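Local coordinates for hydrogenase expression protein (Thiobacillus denitrificans, PDB 3SB1) that is of unknown precise function but probably takes part in the expression or maturation of hydrogenase, at residues A[81-94]-A[105-117]. Residues are numbered along the deposited sequence; the frame is centred on the assembly and turned at random.
Sequences LEWLRAELGGGEVS and LDETAFPGVWWII
Helix-on-sheet packing joins Arg-85 and Leu-88 of helix 78-88 to Trp-115 of strand 113-119, and the chain leaving the helix passes through a loop into strand 93-97, which pairs with strand 102-107 and is outermost in the sheet of this chain. In the conformer described here, Arg-85 lies over one face of the Trp-115 indole. With CG anti to the backbone N (chi1 -175°) and a bend at chi2, its CD sits 3.4 Å from the centroid of the six-membered ring, a CH-pi contact, while the guanidinium stacks almost flat above the five-membered ring, CZ 4.0 Å from that centroid in cation-pi geometry. NH1 reaches past the indole to form a 2.9 Å salt bridge with OD2 of Asp-106. Leu-84 CG and Leu-88 CD1 meet the ring at its edge, and Gln-128 takes the hydrogen bond of its NE1. Replacing Trp-115 by an alanine is likely to open a gap beneath the helix and leave the Arg-85 guanidinium without the flat surface it lies on.

At the helix end, Leu-88 O accepts from Ala-109 N (2.9 Å), and Leu-88 CD2 packs on Phe-110 CD2. Gly-89 turns the chain with positive phi; at Gly-91, whose N bonds to Glu-107 O, a side chain would clash with Thr-108 O. Glu-107 N then donates to Val-93 O (2.8 Å), nearly straight, and one water links Val-93 O and Glu-107 O. The extended Glu-107 side chain runs across a face of Trp-114, its CG 4.0 Å above the ring, and OE2 binds Gly-112 N and Ser-141 of the second subunit. Thr-108 OG1 forms an ST turn with Phe-110 N. Ser-94 and Asp-106 make a non-hydrogen-bonded antiparallel pair in an alpha+beta arrangement, with helices packed on an antiparallel sheet that runs on across the dimer interface.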
ATOM      1  N   LEU A  81     -24.613  -0.567  -0.379  1.00 22.72           N
ATOM      2  CA  LEU A  81     -23.168  -0.670  -0.461  1.00 23.57           C
ATOM      3  C   LEU A  81     -22.674  -0.328  -1.836  1.00 22.62           C
ATOM      4  O   LEU A  81     -21.652   0.314  -1.962  1.00 22.55           O
ATOM      5  CB  LEU A  81     -22.669  -2.064  -0.044  1.00 25.64           C
ATOM      6  CG  LEU A  81     -22.877  -2.449   1.412  1.00 28.37           C
ATOM      7  CD1 LEU A  81     -22.528  -3.906   1.590  1.00 35.63           C
ATOM      8  CD2 LEU A  81     -22.001  -1.580   2.314  1.00 32.01           C
ATOM      9  N   GLU A  82     -23.368  -0.749  -2.889  1.00 23.95           N
ATOM     10  CA  GLU A  82     -22.945  -0.399  -4.258  1.00 24.22           C
ATOM     11  C   GLU A  82     -22.994   1.122  -4.441  1.00 22.20           C
ATOM     12  O   GLU A  82     -22.146   1.705  -5.115  1.00 22.09           O
ATOM     13  CB  GLU A  82     -23.850  -1.058  -5.307  1.00 27.47           C
ATOM     14  CG  GLU A  82     -23.779  -2.573  -5.340  1.00 31.36           C
ATOM     15  CD  GLU A  82     -24.861  -3.221  -6.203  1.00 38.51           C
ATOM     16  OE1 GLU A  82     -25.565  -2.522  -6.987  1.00 41.47           O
ATOM     17  OE2 GLU A  82     -25.038  -4.449  -6.057  1.00 42.66           O
ATOM     18  N   TRP A  83     -24.049   1.747  -3.917  1.00 20.85           N
ATOM     19  CA  TRP A  83     -24.199   3.195  -3.990  1.00 19.84           C
ATOM     20  C   TRP A  83     -23.017   3.889  -3.300  1.00 19.78           C
ATOM     21  O   TRP A  83     -22.409   4.797  -3.839  1.00 19.88           O
ATOM     22  CB  TRP A  83     -25.519   3.668  -3.367  1.00 20.08           C
ATOM     23  CG  TRP A  83     -25.573   5.161  -3.301  1.00 21.97           C
ATOM     24  CD1 TRP A  83     -25.990   6.004  -4.306  1.00 31.94           C
ATOM     25  CD2 TRP A  83     -25.195   6.011  -2.205  1.00 22.24           C
ATOM     26  NE1 TRP A  83     -25.908   7.314  -3.897  1.00 31.84           N
ATOM     27  CE2 TRP A  83     -25.374   7.352  -2.636  1.00 30.03           C
ATOM     28  CE3 TRP A  83     -24.682   5.784  -0.921  1.00 25.13           C
ATOM     29  CZ2 TRP A  83     -25.094   8.447  -1.817  1.00 29.97           C
ATOM     30  CZ3 TRP A  83     -24.360   6.886  -0.131  1.00 25.97           C
ATOM     31  CH2 TRP A  83     -24.594   8.199  -0.577  1.00 28.40           C
ATOM     32  N   LEU A  84     -22.718   3.483  -2.075  1.00 18.75           N
ATOM     33  CA  LEU A  84     -21.616   4.067  -1.338  1.00 19.24           C
ATOM     34  C   LEU A  84     -20.275   3.865  -2.029  1.00 17.81           C
ATOM     35  O   LEU A  84     -19.479   4.783  -2.112  1.00 17.78           O
ATOM     36  CB  LEU A  84     -21.583   3.500   0.095  1.00 18.80           C
ATOM     37  CG  LEU A  84     -20.503   4.061   0.995  1.00 19.00           C
ATOM     38  CD1 LEU A  84     -20.835   5.511   1.300  1.00 20.52           C
ATOM     39  CD2 LEU A  84     -20.393   3.259   2.303  1.00 18.59           C
ATOM     40  N   ARG A  85     -19.998   2.657  -2.508  0.50 19.30           N
ATOM     41  CA  ARG A  85     -18.714   2.393  -3.195  0.50 20.35           C
ATOM     42  C   ARG A  85     -18.602   3.288  -4.419  0.50 20.04           C
ATOM     43  O   ARG A  85     -17.536   3.875  -4.677  0.50 21.29           O
ATOM     44  CB  ARG A  85     -18.554   0.916  -3.591  0.50 20.79           C
ATOM     45  CG  ARG A  85     -17.182   0.512  -4.216  0.50 26.27           C
ATOM     46  CD  ARG A  85     -16.078   0.383  -3.174  0.50 30.44           C
ATOM     47  NE  ARG A  85     -14.713   0.079  -3.651  0.50 32.79           N
ATOM     48  CZ  ARG A  85     -14.202  -1.149  -3.769  0.50 38.01           C
ATOM     49  NH1 ARG A  85     -12.943  -1.321  -4.158  0.50 36.02           N
ATOM     50  NH2 ARG A  85     -14.942  -2.211  -3.494  0.50 40.85           N
ATOM     51  N   ALA A  86     -19.699   3.431  -5.163  1.00 21.10           N
ATOM     52  CA  ALA A  86     -19.707   4.275  -6.370  1.00 23.57           C
ATOM     53  C   ALA A  86     -19.532   5.759  -6.035  1.00 22.64           C
ATOM     54  O   ALA A  86     -18.855   6.515  -6.773  1.00 23.12           O
ATOM     55  CB  ALA A  86     -20.998   4.056  -7.132  1.00 25.25           C
ATOM     56  N   GLU A  87     -20.146   6.192  -4.937  1.00 19.76           N
ATOM     57  CA  GLU A  87     -20.024   7.568  -4.514  1.00 18.33           C
ATOM     58  C   GLU A  87     -18.626   7.980  -4.048  1.00 20.36           C
ATOM     59  O   GLU A  87     -18.146   9.099  -4.296  1.00 21.05           O
ATOM     60  CB  GLU A  87     -21.017   7.815  -3.406  1.00 22.58           C
ATOM     61  CG  GLU A  87     -20.899   9.160  -2.777  1.00 23.19           C
ATOM     62  CD  GLU A  87     -21.259  10.303  -3.747  1.00 30.59           C
ATOM     63  OE1 GLU A  87     -22.067  10.089  -4.683  1.00 31.21           O
ATOM     64  OE2 GLU A  87     -20.689  11.393  -3.576  1.00 33.88           O
ATOM     65  N   LEU A  88     -17.965   7.092  -3.305  1.00 17.62           N
ATOM     66  CA  LEU A  88     -16.622   7.345  -2.825  1.00 16.39           C
ATOM     67  C   LEU A  88     -15.565   7.248  -3.917  1.00 16.97           C
ATOM     68  O   LEU A  88     -14.501   7.854  -3.801  1.00 17.09           O
ATOM     69  CB  LEU A  88     -16.295   6.428  -1.660  1.00 16.53           C
ATOM     70  CG  LEU A  88     -17.139   6.613  -0.400  1.00 16.66           C
ATOM     71  CD1 LEU A  88     -16.745   5.577   0.693  1.00 16.11           C
ATOM     72  CD2 LEU A  88     -16.936   8.020   0.149  1.00 20.42           C
ATOM     73  N   GLY A  89     -15.872   6.466  -4.945  1.00 19.57           N
ATOM     74  CA  GLY A  89     -14.999   6.311  -6.086  1.00 18.30           C
ATOM     75  C   GLY A  89     -13.698   5.590  -5.841  1.00 19.73           C
ATOM     76  O   GLY A  89     -13.420   5.070  -4.762  1.00 15.90           O
ATOM     77  N   GLY A  90     -12.866   5.592  -6.881  1.00 21.28           N
ATOM     78  CA  GLY A  90     -11.567   4.925  -6.816  1.00 20.64           C
ATOM     79  C   GLY A  90     -10.515   5.976  -6.818  1.00 20.53           C
ATOM     80  O   GLY A  90     -10.636   6.998  -7.469  1.00 23.07           O
ATOM     81  N   GLY A  91      -9.446   5.721  -6.057  1.00 19.84           N
ATOM     82  CA  GLY A  91      -8.375   6.648  -5.914  1.00 19.83           C
ATOM     83  C   GLY A  91      -7.049   6.195  -6.473  1.00 20.14           C
ATOM     84  O   GLY A  91      -6.969   5.227  -7.250  1.00 22.32           O
ATOM     85  N   GLU A  92      -5.988   6.773  -5.943  1.00 20.26           N
ATOM     86  CA  GLU A  92      -4.672   6.536  -6.522  1.00 24.56           C
ATOM     87  C   GLU A  92      -3.996   5.257  -6.132  1.00 21.26           C
ATOM     88  O   GLU A  92      -3.152   4.768  -6.888  1.00 22.11           O
ATOM     89  CB  GLU A  92      -3.713   7.711  -6.243  1.00 27.11           C
ATOM     90  CG  GLU A  92      -4.099   9.057  -6.936  1.00 36.47           C
ATOM     91  CD  GLU A  92      -3.003  10.154  -6.871  1.00 44.65           C
ATOM     92  OE1 GLU A  92      -1.845   9.855  -6.470  1.00 49.72           O
ATOM     93  OE2 GLU A  92      -3.299  11.311  -7.276  1.00 49.26           O
ATOM     94  N   VAL A  93      -4.355   4.678  -4.992  1.00 15.40           N
ATOM     95  CA  VAL A  93      -3.682   3.521  -4.512  1.00 15.12           C
ATOM     96  C   VAL A  93      -4.588   2.315  -4.387  1.00 16.73           C
ATOM     97  O   VAL A  93      -5.698   2.433  -3.839  1.00 16.06           O
ATOM     98  CB  VAL A  93      -3.065   3.810  -3.083  1.00 15.23           C
ATOM     99  CG1 VAL A  93      -2.328   2.623  -2.533  1.00 19.81           C
ATOM    100  CG2 VAL A  93      -2.178   5.061  -3.122  1.00 18.59           C
ATOM    101  N   SER A  94      -4.126   1.191  -4.925  0.60 15.26           N
ATOM    102  CA  SER A  94      -4.810  -0.085  -4.774  0.60 16.30           C
ATOM    103  C   SER A  94      -3.834  -1.099  -4.202  0.60 16.59           C
ATOM    104  O   SER A  94      -2.661  -1.167  -4.625  0.60 15.36           O
ATOM    105  CB  SER A  94      -5.374  -0.591  -6.100  0.60 18.38           C
ATOM    106  OG  SER A  94      -6.269   0.388  -6.642  0.60 22.83           O
ATOM    107  N   LEU A 105      -7.312  -3.507  -0.473  1.00 13.37           N
ATOM    108  CA  LEU A 105      -7.292  -2.273   0.321  1.00 12.61           C
ATOM    109  C   LEU A 105      -7.182  -1.201  -0.719  1.00 13.47           C
ATOM    110  O   LEU A 105      -6.092  -0.925  -1.237  1.00 16.52           O
ATOM    111  CB  LEU A 105      -6.162  -2.233   1.354  1.00 13.13           C
ATOM    112  CG  LEU A 105      -6.109  -3.539   2.175  1.00 18.08           C
ATOM    113  CD1 LEU A 105      -5.208  -4.566   1.495  1.00 19.69           C
ATOM    114  CD2 LEU A 105      -5.663  -3.343   3.666  1.00 21.58           C
ATOM    115  N   ASP A 106      -8.304  -0.585  -1.028  1.00 12.79           N
ATOM    116  CA  ASP A 106      -8.348   0.399  -2.092  1.00 15.28           C
ATOM    117  C   ASP A 106      -8.602   1.798  -1.564  1.00 13.02           C
ATOM    118  O   ASP A 106      -9.597   2.040  -0.862  1.00 14.54           O
ATOM    119  CB  ASP A 106      -9.440   0.053  -3.092  1.00 15.39           C
ATOM    120  CG  ASP A 106      -9.152  -1.255  -3.850  1.00 24.37           C
ATOM    121  OD1 ASP A 106      -7.976  -1.528  -4.127  1.00 25.27           O
ATOM    122  OD2 ASP A 106     -10.093  -2.038  -4.081  1.00 30.80           O
ATOM    123  N   GLU A 107      -7.742   2.721  -1.926  1.00 12.05           N
ATOM    124  CA  GLU A 107      -8.000   4.106  -1.544  1.00 12.34           C
ATOM    125  C   GLU A 107      -9.181   4.562  -2.431  1.00 13.03           C
ATOM    126  O   GLU A 107      -9.248   4.249  -3.655  1.00 14.59           O
ATOM    127  CB  GLU A 107      -6.776   4.998  -1.770  1.00 14.04           C
ATOM    128  CG  GLU A 107      -6.895   6.314  -1.028  1.00 16.99           C
ATOM    129  CD  GLU A 107      -5.624   7.043  -0.863  1.00 26.94           C
ATOM    130  OE1 GLU A 107      -4.705   6.794  -1.706  1.00 27.86           O
ATOM    131  OE2 GLU A 107      -5.557   7.829   0.144  1.00 26.25           O
ATOM    132  N   THR A 108     -10.111   5.270  -1.833  1.00 11.95           N
ATOM    133  CA  THR A 108     -11.216   5.872  -2.580  1.00 12.78           C
ATOM    134  C   THR A 108     -10.720   7.185  -3.238  1.00 10.47           C
ATOM    135  O   THR A 108      -9.549   7.569  -3.154  1.00 12.26           O
ATOM    136  CB  THR A 108     -12.423   6.185  -1.683  1.00 10.68           C
ATOM    137  OG1 THR A 108     -12.103   7.257  -0.786  1.00 11.97           O
ATOM    138  CG2 THR A 108     -12.811   4.915  -0.897  1.00 12.78           C
ATOM    139  N   ALA A 109     -11.630   7.908  -3.897  1.00 13.77           N
ATOM    140  CA  ALA A 109     -11.263   9.163  -4.497  1.00 14.66           C
ATOM    141  C   ALA A 109     -10.907  10.238  -3.440  1.00 13.92           C
ATOM    142  O   ALA A 109     -10.364  11.293  -3.796  1.00 15.39           O
ATOM    143  CB  ALA A 109     -12.405   9.725  -5.346  1.00 15.75           C
ATOM    144  N   PHE A 110     -11.240   9.976  -2.180  1.00 12.47           N
ATOM    145  CA  PHE A 110     -10.982  10.858  -1.050  1.00 14.03           C
ATOM    146  C   PHE A 110      -9.738  10.370  -0.275  1.00 14.00           C
ATOM    147  O   PHE A 110      -9.787   9.341   0.386  1.00 14.14           O
ATOM    148  CB  PHE A 110     -12.182  10.884  -0.099  1.00 13.59           C
ATOM    149  CG  PHE A 110     -13.431  11.441  -0.732  1.00 15.35           C
ATOM    150  CD1 PHE A 110     -13.615  12.825  -0.766  1.00 15.47           C
ATOM    151  CD2 PHE A 110     -14.318  10.641  -1.399  1.00 18.85           C
ATOM    152  CE1 PHE A 110     -14.722  13.357  -1.300  1.00 16.50           C
ATOM    153  CE2 PHE A 110     -15.448  11.202  -2.018  1.00 23.43           C
ATOM    154  CZ  PHE A 110     -15.627  12.586  -1.970  1.00 20.88           C
ATOM    155  N   PRO A 111      -8.613  11.093  -0.360  1.00 13.55           N
ATOM    156  CA  PRO A 111      -7.408  10.680   0.353  1.00 14.76           C
ATOM    157  C   PRO A 111      -7.677  10.458   1.830  1.00 13.85           C
ATOM    158  O   PRO A 111      -8.379  11.263   2.461  1.00 14.53           O
ATOM    159  CB  PRO A 111      -6.484  11.873   0.174  1.00 15.53           C
ATOM    160  CG  PRO A 111      -6.866  12.367  -1.228  1.00 16.58           C
ATOM    161  CD  PRO A 111      -8.338  12.203  -1.307  1.00 14.26           C
ATOM    162  N   GLY A 112      -7.114   9.380   2.355  1.00 13.29           N
ATOM    163  CA  GLY A 112      -7.325   8.998   3.759  1.00 13.11           C
ATOM    164  C   GLY A 112      -8.523   8.071   3.988  1.00 13.89           C
ATOM    165  O   GLY A 112      -8.756   7.622   5.110  1.00 12.53           O
ATOM    166  N   VAL A 113      -9.341   7.834   2.956  1.00 11.78           N
ATOM    167  CA  VAL A 113     -10.518   6.970   3.070  1.00 11.15           C
ATOM    168  C   VAL A 113     -10.318   5.757   2.227  1.00 12.21           C
ATOM    169  O   VAL A 113     -10.216   5.861   0.995  1.00 12.64           O
ATOM    170  CB  VAL A 113     -11.790   7.722   2.657  1.00 11.41           C
ATOM    171  CG1 VAL A 113     -13.055   6.826   2.869  1.00 10.67           C
ATOM    172  CG2 VAL A 113     -11.931   9.100   3.383  1.00 13.43           C
ATOM    173  N   TRP A 114     -10.220   4.603   2.889  1.00 11.64           N
ATOM    174  CA  TRP A 114      -9.914   3.340   2.252  1.00 10.04           C
ATOM    175  C   TRP A 114     -11.018   2.348   2.365  1.00 11.20           C
ATOM    176  O   TRP A 114     -11.637   2.250   3.438  1.00 12.73           O
ATOM    177  CB  TRP A 114      -8.620   2.741   2.906  1.00 11.84           C
ATOM    178  CG  TRP A 114      -7.431   3.627   2.930  1.00 12.36           C
ATOM    179  CD1 TRP A 114      -7.195   4.709   3.777  1.00 11.83           C
ATOM    180  CD2 TRP A 114      -6.294   3.570   2.048  1.00 11.67           C
ATOM    181  NE1 TRP A 114      -6.014   5.315   3.443  1.00 12.18           N
ATOM    182  CE2 TRP A 114      -5.407   4.625   2.420  1.00 12.75           C
ATOM    183  CE3 TRP A 114      -5.904   2.679   1.067  1.00 12.16           C
ATOM    184  CZ2 TRP A 114      -4.195   4.800   1.791  1.00 13.04           C
ATOM    185  CZ3 TRP A 114      -4.673   2.864   0.445  1.00 16.40           C
ATOM    186  CH2 TRP A 114      -3.874   3.928   0.772  1.00 14.31           C
ATOM    187  N   TRP A 115     -11.230   1.560   1.309  1.00 11.02           N
ATOM    188  CA  TRP A 115     -12.284   0.505   1.285  1.00 12.28           C
ATOM    189  C   TRP A 115     -11.542  -0.835   1.358  1.00 12.95           C
ATOM    190  O   TRP A 115     -10.748  -1.152   0.472  1.00 12.94           O
ATOM    191  CB  TRP A 115     -13.106   0.554   0.014  1.00 13.38           C
ATOM    192  CG  TRP A 115     -14.349  -0.265   0.064  1.00 14.13           C
ATOM    193  CD1 TRP A 115     -14.463  -1.620   0.030  1.00 17.25           C
ATOM    194  CD2 TRP A 115     -15.693   0.253   0.111  1.00 12.87           C
ATOM    195  NE1 TRP A 115     -15.813  -1.982   0.103  1.00 16.42           N
ATOM    196  CE2 TRP A 115     -16.570  -0.843   0.106  1.00 12.80           C
ATOM    197  CE3 TRP A 115     -16.222   1.524   0.054  1.00 16.19           C
ATOM    198  CZ2 TRP A 115     -17.965  -0.689   0.104  1.00 14.80           C
ATOM    199  CZ3 TRP A 115     -17.623   1.673   0.082  1.00 18.08           C
ATOM    200  CH2 TRP A 115     -18.460   0.561   0.097  1.00 17.07           C
ATOM    201  N   ILE A 116     -11.827  -1.596   2.406  0.50 11.11           N
ATOM    202  CA  ILE A 116     -11.158  -2.845   2.676  0.50 12.10           C
ATOM    203  C   ILE A 116     -12.124  -4.028   2.556  0.50 12.34           C
ATOM    204  O   ILE A 116     -13.270  -3.966   3.037  0.50 12.11           O
ATOM    205  CB  ILE A 116     -10.619  -2.807   4.124  0.50 11.93           C
ATOM    206  CG1 ILE A 116      -9.908  -1.455   4.395  0.50 15.44           C
ATOM    207  CG2 ILE A 116      -9.745  -4.024   4.410  0.50 15.67           C
ATOM    208  CD1 ILE A 116      -8.722  -1.177   3.528  0.50 18.62           C
ATOM    209  N   ILE A 117     -11.684  -5.070   1.856  1.00 11.83           N
ATOM    210  CA  ILE A 117     -12.467  -6.294   1.767  1.00 13.28           C
ATOM    211  C   ILE A 117     -11.523  -7.473   1.978  1.00 13.83           C
ATOM    212  O   ILE A 117     -10.458  -7.544   1.319  1.00 15.21           O
ATOM    213  CB  ILE A 117     -13.166  -6.502   0.388  1.00 13.16           C
ATOM    214  CG1 ILE A 117     -14.104  -5.367   0.030  1.00 16.52           C
ATOM    215  CG2 ILE A 117     -13.837  -7.915   0.358  1.00 17.26           C
ATOM    216  CD1 ILE A 117     -14.506  -5.370  -1.434  1.00 21.32           C
TER
HETATM  217  O   HOH W   1      -7.054   8.756  -3.819  1.00 30.34           O
HETATM  218  O   HOH W   2      -8.289   2.409  -5.465  1.00 26.62           O